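Long-range contacts in biofilm growth-associated repressor (Xylella fastidiosa, PDB 3PQK), which represses transcription of its own operon by binding a palindromic AT-rich sequence that spans the -10 region of the blh promoter: residues B[57-67]-B[77-88]; B[23-31]-B[42-53]. All coordinates share one frame; numbering follows the deposited sequence.

Interaction 1 (B[57-67]-B[77-88]); sequences LGVLRESGIVE and YRLTEAKAAQLV
Backbone and side-chain hydrogen bonds clip E67 to R78 and G64 and I65 to T80. E67 N donates to R78 O at 2.9 Å and R78 N to E67 O at 3.0 Å, which makes the two residues a hydrogen-bonded antiparallel pair; V66 and L79 form the adjoining non-hydrogen-bonded pair. T80 then grips the turn before the strand: its N reaches I65 O at 2.9 Å and its hydroxyl OG1 donates to G64 O at 2.7 Å. That carbonyl belongs to the residue that closes helix 52-62 in a Schellman motif.

Charge adds to the pairing. In both E67 and R78, CG lies between the backbone N and the carbonyl carbon (chi1 59° and 54°), which sends the chains out side by side to a salt bridge, E67 OE2 to R78 NE at 3.2 Å, with the carboxylate and guanidinium planes 78° apart. E81 extends the network through a long ion pair with R78 NH2.

Apolar contacts fill the rest. L57 CD1 sits 4.0 Å above the centre of the Y77 ring, a CH-pi contact, while V66 CG1 comes to the edge of the same ring. I65 sends CG1 to A84 CB (4.1 Å) and CG2 to V88 CG2.

The contact thus joins helix 52-62, the hairpin 66-69/76-79 and helix 84-96, through A84 and V88; helix 23-33 touches V66 and V88, and helix 3-20 touches I65.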
loop_
_atom_site.group_PDB
_atom_site.type_symbol
_atom_site.label_atom_id
_atom_site.label_comp_id
_atom_site.label_asym_id
_atom_site.label_seq_id
_atom_site.Cartn_x
_atom_site.Cartn_y
_atom_site.Cartn_z
ATOM N N LEU B 57 16.601 6.424 -2.121
ATOM C CA LEU B 57 16.149 7.093 -3.361
ATOM C C LEU B 57 16.582 6.219 -4.560
ATOM O O LEU B 57 15.918 6.204 -5.603
ATOM C CB LEU B 57 16.716 8.527 -3.506
ATOM C CG LEU B 57 16.140 9.629 -2.585
ATOM C CD1 LEU B 57 17.161 10.781 -2.374
ATOM C CD2 LEU B 57 14.826 10.201 -3.128
ATOM N N GLY B 58 17.708 5.511 -4.387
ATOM C CA GLY B 58 18.251 4.564 -5.361
ATOM C C GLY B 58 17.248 3.456 -5.614
ATOM O O GLY B 58 16.817 3.287 -6.751
ATOM N N VAL B 59 16.744 2.817 -4.534
ATOM C CA VAL B 59 15.679 1.788 -4.593
ATOM C C VAL B 59 14.409 2.338 -5.275
ATOM O O VAL B 59 13.872 1.698 -6.159
ATOM C CB VAL B 59 15.359 1.177 -3.204
ATOM C CG1 VAL B 59 14.128 0.262 -3.258
ATOM C CG2 VAL B 59 16.565 0.428 -2.636
ATOM N N LEU B 60 13.954 3.535 -4.889
ATOM C CA LEU B 60 12.739 4.173 -5.438
ATOM C C LEU B 60 12.876 4.518 -6.896
ATOM O O LEU B 60 11.882 4.545 -7.617
ATOM C CB LEU B 60 12.406 5.458 -4.629
ATOM C CG LEU B 60 11.854 5.243 -3.213
ATOM C CD1 LEU B 60 11.775 6.573 -2.456
ATOM C CD2 LEU B 60 10.460 4.523 -3.239
ATOM N N ARG B 61 14.104 4.862 -7.326
ATOM C CA ARG B 61 14.420 5.191 -8.723
ATOM C C ARG B 61 14.422 3.903 -9.528
ATOM O O ARG B 61 13.835 3.872 -10.606
ATOM C CB ARG B 61 15.790 5.894 -8.834
ATOM C CG ARG B 61 15.746 7.344 -9.294
ATOM C CD ARG B 61 17.144 7.883 -9.563
ATOM N NE ARG B 61 17.365 8.257 -10.971
ATOM C CZ ARG B 61 18.537 8.145 -11.598
ATOM N NH1 ARG B 61 19.579 7.619 -10.979
ATOM N NH2 ARG B 61 18.658 8.521 -12.870
ATOM N N GLU B 62 15.062 2.832 -9.003
ATOM C CA GLU B 62 15.095 1.507 -9.690
ATOM C C GLU B 62 13.670 1.007 -9.866
ATOM O O GLU B 62 13.299 0.540 -10.947
ATOM C CB GLU B 62 15.850 0.458 -8.870
ATOM C CG GLU B 62 17.248 0.814 -8.408
ATOM C CD GLU B 62 18.395 0.526 -9.345
ATOM O OE1 GLU B 62 19.464 0.118 -8.841
ATOM O OE2 GLU B 62 18.242 0.732 -10.570
ATOM N N SER B 63 12.836 1.180 -8.816
ATOM C CA SER B 63 11.442 0.761 -8.843
ATOM C C SER B 63 10.546 1.593 -9.760
ATOM O O SER B 63 9.393 1.238 -9.966
ATOM C CB SER B 63 10.891 0.681 -7.427
ATOM O OG SER B 63 11.820 -0.027 -6.616
ATOM N N GLY B 64 11.075 2.668 -10.330
ATOM C CA GLY B 64 10.311 3.528 -11.240
ATOM C C GLY B 64 9.340 4.470 -10.554
ATOM O O GLY B 64 8.446 5.023 -11.200
ATOM N N ILE B 65 9.524 4.689 -9.250
ATOM C CA ILE B 65 8.611 5.505 -8.427
ATOM C C ILE B 65 9.075 6.967 -8.373
ATOM O O ILE B 65 8.257 7.890 -8.328
ATOM C CB ILE B 65 8.460 4.847 -7.010
ATOM C CG1 ILE B 65 7.766 3.450 -7.127
ATOM C CG2 ILE B 65 7.662 5.750 -6.034
ATOM C CD1 ILE B 65 7.883 2.584 -5.858
ATOM N N VAL B 66 10.395 7.165 -8.369
ATOM C CA VAL B 66 11.013 8.469 -8.334
ATOM C C VAL B 66 11.971 8.561 -9.542
ATOM O O VAL B 66 12.514 7.557 -9.991
ATOM C CB VAL B 66 11.730 8.689 -6.963
ATOM C CG1 VAL B 66 12.629 9.928 -6.975
ATOM C CG2 VAL B 66 10.713 8.774 -5.822
ATOM N N GLU B 67 12.172 9.769 -10.039
ATOM C CA GLU B 67 13.108 10.074 -11.113
ATOM C C GLU B 67 13.830 11.400 -10.798
ATOM O O GLU B 67 13.426 12.126 -9.881
ATOM C CB GLU B 67 12.383 10.138 -12.461
ATOM C CG GLU B 67 11.272 11.173 -12.552
ATOM C CD GLU B 67 10.646 11.262 -13.929
ATOM O OE1 GLU B 67 11.177 10.622 -14.864
ATOM O OE2 GLU B 67 9.621 11.964 -14.076
ATOM N N TYR B 77 14.823 15.553 -7.310
ATOM C CA TYR B 77 14.077 14.298 -7.353
ATOM C C TYR B 77 12.615 14.661 -7.378
ATOM O O TYR B 77 12.225 15.684 -6.841
ATOM C CB TYR B 77 14.399 13.436 -6.143
ATOM C CG TYR B 77 15.826 12.926 -6.131
ATOM C CD1 TYR B 77 16.128 11.631 -6.544
ATOM C CD2 TYR B 77 16.863 13.712 -5.640
ATOM C CE1 TYR B 77 17.428 11.135 -6.479
ATOM C CE2 TYR B 77 18.173 13.231 -5.581
ATOM C CZ TYR B 77 18.451 11.945 -6.014
ATOM O OH TYR B 77 19.732 11.450 -5.942
ATOM N N ARG B 78 11.817 13.842 -8.024
ATOM C CA ARG B 78 10.396 14.022 -8.197
ATOM C C ARG B 78 9.785 12.640 -8.391
ATOM O O ARG B 78 10.476 11.707 -8.812
ATOM C CB ARG B 78 10.102 14.889 -9.439
ATOM C CG ARG B 78 10.732 14.391 -10.756
ATOM C CD ARG B 78 10.271 15.174 -11.978
ATOM N NE ARG B 78 9.008 14.659 -12.510
ATOM C CZ ARG B 78 8.163 15.351 -13.273
ATOM N NH1 ARG B 78 8.427 16.614 -13.594
ATOM N NH2 ARG B 78 7.039 14.791 -13.703
ATOM N N LEU B 79 8.495 12.540 -8.131
ATOM C CA LEU B 79 7.747 11.330 -8.342
ATOM C C LEU B 79 7.564 11.120 -9.840
ATOM O O LEU B 79 7.467 12.090 -10.600
ATOM C CB LEU B 79 6.354 11.487 -7.711
ATOM C CG LEU B 79 6.280 11.461 -6.193
ATOM C CD1 LEU B 79 4.850 11.736 -5.744
ATOM C CD2 LEU B 79 6.763 10.114 -5.636
ATOM N N THR B 80 7.450 9.872 -10.270
ATOM C CA THR B 80 7.148 9.655 -11.691
ATOM C C THR B 80 5.636 9.866 -11.885
ATOM O O THR B 80 4.912 10.073 -10.902
ATOM C CB THR B 80 7.659 8.309 -12.182
ATOM O OG1 THR B 80 7.039 7.269 -11.441
ATOM C CG2 THR B 80 9.160 8.195 -12.091
ATOM N N GLU B 81 5.170 9.881 -13.142
ATOM C CA GLU B 81 3.758 10.079 -13.455
ATOM C C GLU B 81 3.078 8.732 -13.740
ATOM O O GLU B 81 1.918 8.675 -14.171
ATOM C CB GLU B 81 3.593 11.072 -14.608
ATOM C CG GLU B 81 3.869 12.512 -14.215
ATOM C CD GLU B 81 3.560 13.513 -15.311
ATOM O OE1 GLU B 81 4.343 13.592 -16.286
ATOM O OE2 GLU B 81 2.526 14.211 -15.201
ATOM N N ALA B 82 3.788 7.646 -13.406
ATOM C CA ALA B 82 3.334 6.270 -13.570
ATOM C C ALA B 82 2.230 5.920 -12.591
ATOM O O ALA B 82 1.920 6.691 -11.673
ATOM C CB ALA B 82 4.516 5.324 -13.386
ATOM N N LYS B 83 1.659 4.728 -12.780
ATOM C CA LYS B 83 0.589 4.141 -11.983
ATOM C C LYS B 83 0.865 4.186 -10.468
ATOM O O LYS B 83 -0.038 4.516 -9.721
ATOM C CB LYS B 83 0.315 2.697 -12.481
ATOM C CG LYS B 83 -0.870 1.987 -11.830
ATOM C CD LYS B 83 -2.181 2.568 -12.283
ATOM C CE LYS B 83 -3.317 1.786 -11.690
ATOM N NZ LYS B 83 -4.535 2.616 -11.620
ATOM N N ALA B 84 2.096 3.880 -10.028
ATOM C CA ALA B 84 2.512 3.895 -8.622
ATOM C C ALA B 84 2.332 5.263 -7.895
ATOM O O ALA B 84 2.150 5.292 -6.669
ATOM C CB ALA B 84 3.951 3.456 -8.510
ATOM N N ALA B 85 2.401 6.381 -8.639
ATOM C CA ALA B 85 2.230 7.720 -8.059
ATOM C C ALA B 85 0.812 7.896 -7.493
ATOM O O ALA B 85 0.626 8.644 -6.527
ATOM C CB ALA B 85 2.524 8.797 -9.100
ATOM N N GLN B 86 -0.164 7.146 -8.054
ATOM C CA GLN B 86 -1.566 7.153 -7.597
ATOM C C GLN B 86 -1.635 6.532 -6.197
ATOM O O GLN B 86 -2.339 7.038 -5.327
ATOM C CB GLN B 86 -2.474 6.363 -8.574
ATOM C CG GLN B 86 -2.689 6.990 -9.975
ATOM C CD GLN B 86 -3.442 6.052 -10.939
ATOM O OE1 GLN B 86 -4.249 5.204 -10.540
ATOM N NE2 GLN B 86 -3.200 6.169 -12.246
ATOM N N LEU B 87 -0.840 5.488 -5.953
ATOM C CA LEU B 87 -0.817 4.845 -4.640
ATOM C C LEU B 87 -0.130 5.777 -3.628
ATOM O O LEU B 87 -0.633 5.950 -2.509
ATOM C CB LEU B 87 -0.138 3.461 -4.694
ATOM C CG LEU B 87 0.074 2.738 -3.321
ATOM C CD1 LEU B 87 -1.249 2.537 -2.573
ATOM C CD2 LEU B 87 0.800 1.415 -3.506
ATOM N N VAL B 88 0.984 6.396 -4.045
ATOM C CA VAL B 88 1.748 7.349 -3.222
ATOM C C VAL B 88 0.799 8.488 -2.798
ATOM O O VAL B 88 0.710 8.795 -1.613
ATOM C CB VAL B 88 3.006 7.891 -3.938
ATOM C CG1 VAL B 88 3.675 8.976 -3.096
ATOM C CG2 VAL B 88 4.008 6.776 -4.235
#

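Interaction 2 (B[23-31]-B[42-53]); sequences PVRLMLVCT and LEQQIGIGQPTL
I46 meets helix 23-31 with both of its branches. With chi1 at -68°, CG2 is anti to the backbone N and packs on M27 CB and SE (3.8 Å from CG2 to CB), whereas CD1 reaches L28 CD2 and lies 3.4 Å from T31 OG1. That hydroxyl is turned back to its own helix, donating to M27 O at 2.6 Å; the same carbonyl takes T31 N from the opposite face of its plane. T31 CG2 faces the amide of Q45, 3.5 Å from NE2, and touches L42 CD2. L28 swings its CD2 methyl among three partners, I46 CD1, L42 CD2 and L53 CD1, the last at 3.9 Å, so that one leucine spans both helices of 42-53. Nearer the start of helix 23-31, V24 CG2 meets I48 CD1 at 3.8 Å, and M27, a selenomethionine bent at its end (chi3 -77°), brings CE to I48 CG1, the side chains crossing at about a right angle. C30 is disulfide-bonded to C96. Helices 23-31 and 42-46 cross at 107°, and the turn through G47 leads on to helix 52-62: the helix-turn-helix of an ArsR-type winged-helix repressor, packed on the preceding helix.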
loop_
_atom_site.group_PDB
_atom_site.type_symbol
_atom_site.label_atom_id
_atom_site.label_comp_id
_atom_site.label_asym_id
_atom_site.label_seq_id
_atom_site.Cartn_x
_atom_site.Cartn_y
_atom_site.Cartn_z
ATOM N N PRO B 23 10.126 2.539 6.051
ATOM C CA PRO B 23 9.783 3.884 6.575
ATOM C C PRO B 23 10.472 5.056 5.891
ATOM O O PRO B 23 9.830 6.080 5.655
ATOM C CB PRO B 23 10.143 3.787 8.069
ATOM C CG PRO B 23 11.086 2.609 8.179
ATOM C CD PRO B 23 10.567 1.643 7.149
ATOM N N VAL B 24 11.754 4.906 5.528
ATOM C CA VAL B 24 12.510 5.977 4.856
ATOM C C VAL B 24 11.951 6.199 3.443
ATOM O O VAL B 24 11.722 7.358 3.061
ATOM C CB VAL B 24 14.051 5.764 4.890
ATOM C CG1 VAL B 24 14.787 6.853 4.100
ATOM C CG2 VAL B 24 14.568 5.690 6.337
ATOM N N ARG B 25 11.633 5.105 2.715
ATOM C CA ARG B 25 10.998 5.216 1.388
ATOM C C ARG B 25 9.658 5.918 1.490
ATOM O O ARG B 25 9.362 6.786 0.678
ATOM C CB ARG B 25 10.818 3.851 0.733
ATOM C CG ARG B 25 12.116 3.245 0.290
ATOM C CD ARG B 25 11.898 1.839 -0.218
ATOM N NE ARG B 25 13.087 1.019 -0.029
ATOM C CZ ARG B 25 13.096 -0.308 0.044
ATOM N NH1 ARG B 25 11.963 -0.995 -0.055
ATOM N NH2 ARG B 25 14.237 -0.958 0.212
ATOM N N LEU B 26 8.878 5.603 2.523
ATOM C CA LEU B 26 7.604 6.275 2.724
ATOM C C LEU B 26 7.725 7.784 2.991
ATOM O O LEU B 26 6.971 8.562 2.412
ATOM C CB LEU B 26 6.785 5.586 3.812
ATOM C CG LEU B 26 6.117 4.309 3.343
ATOM C CD1 LEU B 26 5.565 3.522 4.528
ATOM C CD2 LEU B 26 4.985 4.622 2.365
HETATM N N MSE B 27 8.674 8.179 3.845
HETATM C CA MSE B 27 8.898 9.601 4.171
HETATM C C MSE B 27 9.319 10.341 2.896
HETATM O O MSE B 27 8.752 11.375 2.579
HETATM C CB MSE B 27 9.955 9.739 5.273
HETATM C CG MSE B 27 9.501 9.198 6.623
HETATM SE SE MSE B 27 10.823 9.467 8.049
HETATM C CE MSE B 27 12.090 8.142 7.702
ATOM N N LEU B 28 10.173 9.706 2.083
ATOM C CA LEU B 28 10.626 10.243 0.814
ATOM C C LEU B 28 9.483 10.457 -0.168
ATOM O O LEU B 28 9.338 11.545 -0.673
ATOM C CB LEU B 28 11.725 9.331 0.220
ATOM C CG LEU B 28 13.089 9.425 0.910
ATOM C CD1 LEU B 28 14.006 8.307 0.455
ATOM C CD2 LEU B 28 13.750 10.796 0.660
ATOM N N VAL B 29 8.652 9.441 -0.429
ATOM C CA VAL B 29 7.545 9.588 -1.383
ATOM C C VAL B 29 6.479 10.578 -0.928
ATOM O O VAL B 29 6.037 11.411 -1.715
ATOM C CB VAL B 29 6.999 8.243 -1.948
ATOM C CG1 VAL B 29 8.103 7.461 -2.667
ATOM C CG2 VAL B 29 6.374 7.384 -0.849
ATOM N N CYS B 30 6.141 10.568 0.368
ATOM C CA CYS B 30 5.176 11.554 0.875
ATOM C C CYS B 30 5.716 12.985 0.769
ATOM O O CYS B 30 4.966 13.877 0.384
ATOM C CB CYS B 30 4.726 11.219 2.295
ATOM S SG CYS B 30 3.307 10.107 2.348
ATOM N N THR B 31 7.034 13.188 1.028
ATOM C CA THR B 31 7.662 14.520 0.891
ATOM C C THR B 31 7.577 14.993 -0.570
ATOM O O THR B 31 7.236 16.155 -0.830
ATOM C CB THR B 31 9.123 14.501 1.403
ATOM O OG1 THR B 31 9.164 13.962 2.728
ATOM C CG2 THR B 31 9.775 15.889 1.391
ATOM N N LEU B 42 15.938 17.025 0.946
ATOM C CA LEU B 42 15.308 15.799 1.448
ATOM C C LEU B 42 15.910 15.423 2.796
ATOM O O LEU B 42 15.174 15.107 3.723
ATOM C CB LEU B 42 15.412 14.641 0.413
ATOM C CG LEU B 42 14.532 14.825 -0.825
ATOM C CD1 LEU B 42 14.965 13.945 -1.949
ATOM C CD2 LEU B 42 13.044 14.732 -0.508
ATOM N N GLU B 43 17.238 15.512 2.915
ATOM C CA GLU B 43 17.981 15.185 4.133
ATOM C C GLU B 43 17.524 16.033 5.313
ATOM O O GLU B 43 17.343 15.499 6.401
ATOM C CB GLU B 43 19.492 15.335 3.902
ATOM C CG GLU B 43 20.351 15.255 5.160
ATOM C CD GLU B 43 21.839 15.422 4.930
ATOM O OE1 GLU B 43 22.544 14.390 4.838
ATOM O OE2 GLU B 43 22.302 16.583 4.837
ATOM N N GLN B 44 17.335 17.343 5.093
ATOM C CA GLN B 44 16.901 18.284 6.128
ATOM C C GLN B 44 15.468 18.073 6.558
ATOM O O GLN B 44 15.203 18.041 7.759
ATOM C CB GLN B 44 17.127 19.743 5.691
ATOM C CG GLN B 44 18.602 20.115 5.499
ATOM C CD GLN B 44 19.418 19.965 6.761
ATOM O OE1 GLN B 44 19.156 20.615 7.783
ATOM N NE2 GLN B 44 20.409 19.083 6.719
ATOM N N GLN B 45 14.541 17.931 5.594
ATOM C CA GLN B 45 13.115 17.739 5.873
ATOM C C GLN B 45 12.748 16.393 6.561
ATOM O O GLN B 45 11.772 16.336 7.305
ATOM C CB GLN B 45 12.306 17.906 4.580
ATOM C CG GLN B 45 10.861 18.344 4.817
ATOM C CD GLN B 45 10.136 18.751 3.550
ATOM O OE1 GLN B 45 10.720 19.287 2.597
ATOM N NE2 GLN B 45 8.829 18.524 3.519
ATOM N N ILE B 46 13.496 15.325 6.279
ATOM C CA ILE B 46 13.191 13.972 6.764
ATOM C C ILE B 46 14.094 13.541 7.923
ATOM O O ILE B 46 13.703 12.685 8.710
ATOM C CB ILE B 46 13.185 12.984 5.550
ATOM C CG1 ILE B 46 12.008 13.271 4.613
ATOM C CG2 ILE B 46 13.230 11.502 5.938
ATOM C CD1 ILE B 46 12.411 13.273 3.197
ATOM N N GLY B 47 15.261 14.157 8.042
ATOM C CA GLY B 47 16.205 13.846 9.108
ATOM C C GLY B 47 16.927 12.532 8.911
ATOM O O GLY B 47 17.246 11.852 9.884
ATOM N N ILE B 48 17.173 12.163 7.647
ATOM C CA ILE B 48 17.911 10.964 7.274
ATOM C C ILE B 48 19.118 11.428 6.439
ATOM O O ILE B 48 18.942 12.150 5.453
ATOM C CB ILE B 48 16.996 9.944 6.512
ATOM C CG1 ILE B 48 15.798 9.431 7.389
ATOM C CG2 ILE B 48 17.804 8.781 5.889
ATOM C CD1 ILE B 48 16.107 8.404 8.543
ATOM N N GLY B 49 20.317 11.028 6.844
ATOM C CA GLY B 49 21.544 11.401 6.151
ATOM C C GLY B 49 22.027 10.344 5.187
ATOM O O GLY B 49 21.227 9.573 4.662
ATOM N N GLN B 50 23.346 10.271 4.990
ATOM C CA GLN B 50 23.982 9.301 4.104
ATOM C C GLN B 50 24.614 8.138 4.883
ATOM O O GLN B 50 24.892 8.312 6.066
ATOM C CB GLN B 50 25.011 9.993 3.195
ATOM C CG GLN B 50 24.397 10.986 2.195
ATOM C CD GLN B 50 23.396 10.376 1.232
ATOM O OE1 GLN B 50 23.391 9.167 0.968
ATOM N NE2 GLN B 50 22.539 11.218 0.669
ATOM N N PRO B 51 24.836 6.937 4.294
ATOM C CA PRO B 51 24.531 6.515 2.913
ATOM C C PRO B 51 23.042 6.226 2.653
ATOM O O PRO B 51 22.629 6.188 1.498
ATOM C CB PRO B 51 25.428 5.286 2.728
ATOM C CG PRO B 51 25.495 4.674 4.101
ATOM C CD PRO B 51 25.447 5.838 5.072
ATOM N N THR B 52 22.249 6.073 3.738
ATOM C CA THR B 52 20.814 5.733 3.789
ATOM C C THR B 52 19.912 6.481 2.797
ATOM O O THR B 52 19.289 5.833 1.953
ATOM C CB THR B 52 20.322 5.737 5.245
ATOM O OG1 THR B 52 21.266 5.004 6.021
ATOM C CG2 THR B 52 18.938 5.118 5.412
ATOM N N LEU B 53 19.861 7.818 2.878
ATOM C CA LEU B 53 19.033 8.655 1.996
ATOM C C LEU B 53 19.244 8.365 0.510
ATOM O O LEU B 53 18.262 8.134 -0.197
ATOM C CB LEU B 53 19.217 10.158 2.318
ATOM C CG LEU B 53 18.186 11.131 1.753
ATOM C CD1 LEU B 53 17.056 11.359 2.732
ATOM C CD2 LEU B 53 18.828 12.449 1.467
#

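Overall arrangement
Interaction 2 is a buried, largely apolar contact between helix 23-33 and the helix-turn-helix, bound by side-chain packing alone. Interaction 1 is only partly buried: backbone bonds and a salt bridge carry its hairpin side, and apolar groups, the Y77 ring among them, its other side. The two share helix 52-62, which packs on helix 23-33 along its length, while L57 and R61 also turn to the wing hairpin. Their centres lie about 14 Å apart, and they touch where V29 packs on L60, I65 and V88 and where V59 packs on R25. Segments of both reach the second subunit, through K83, Q86 and L87 in 77-88 and P23, L26 and M27 in 23-31.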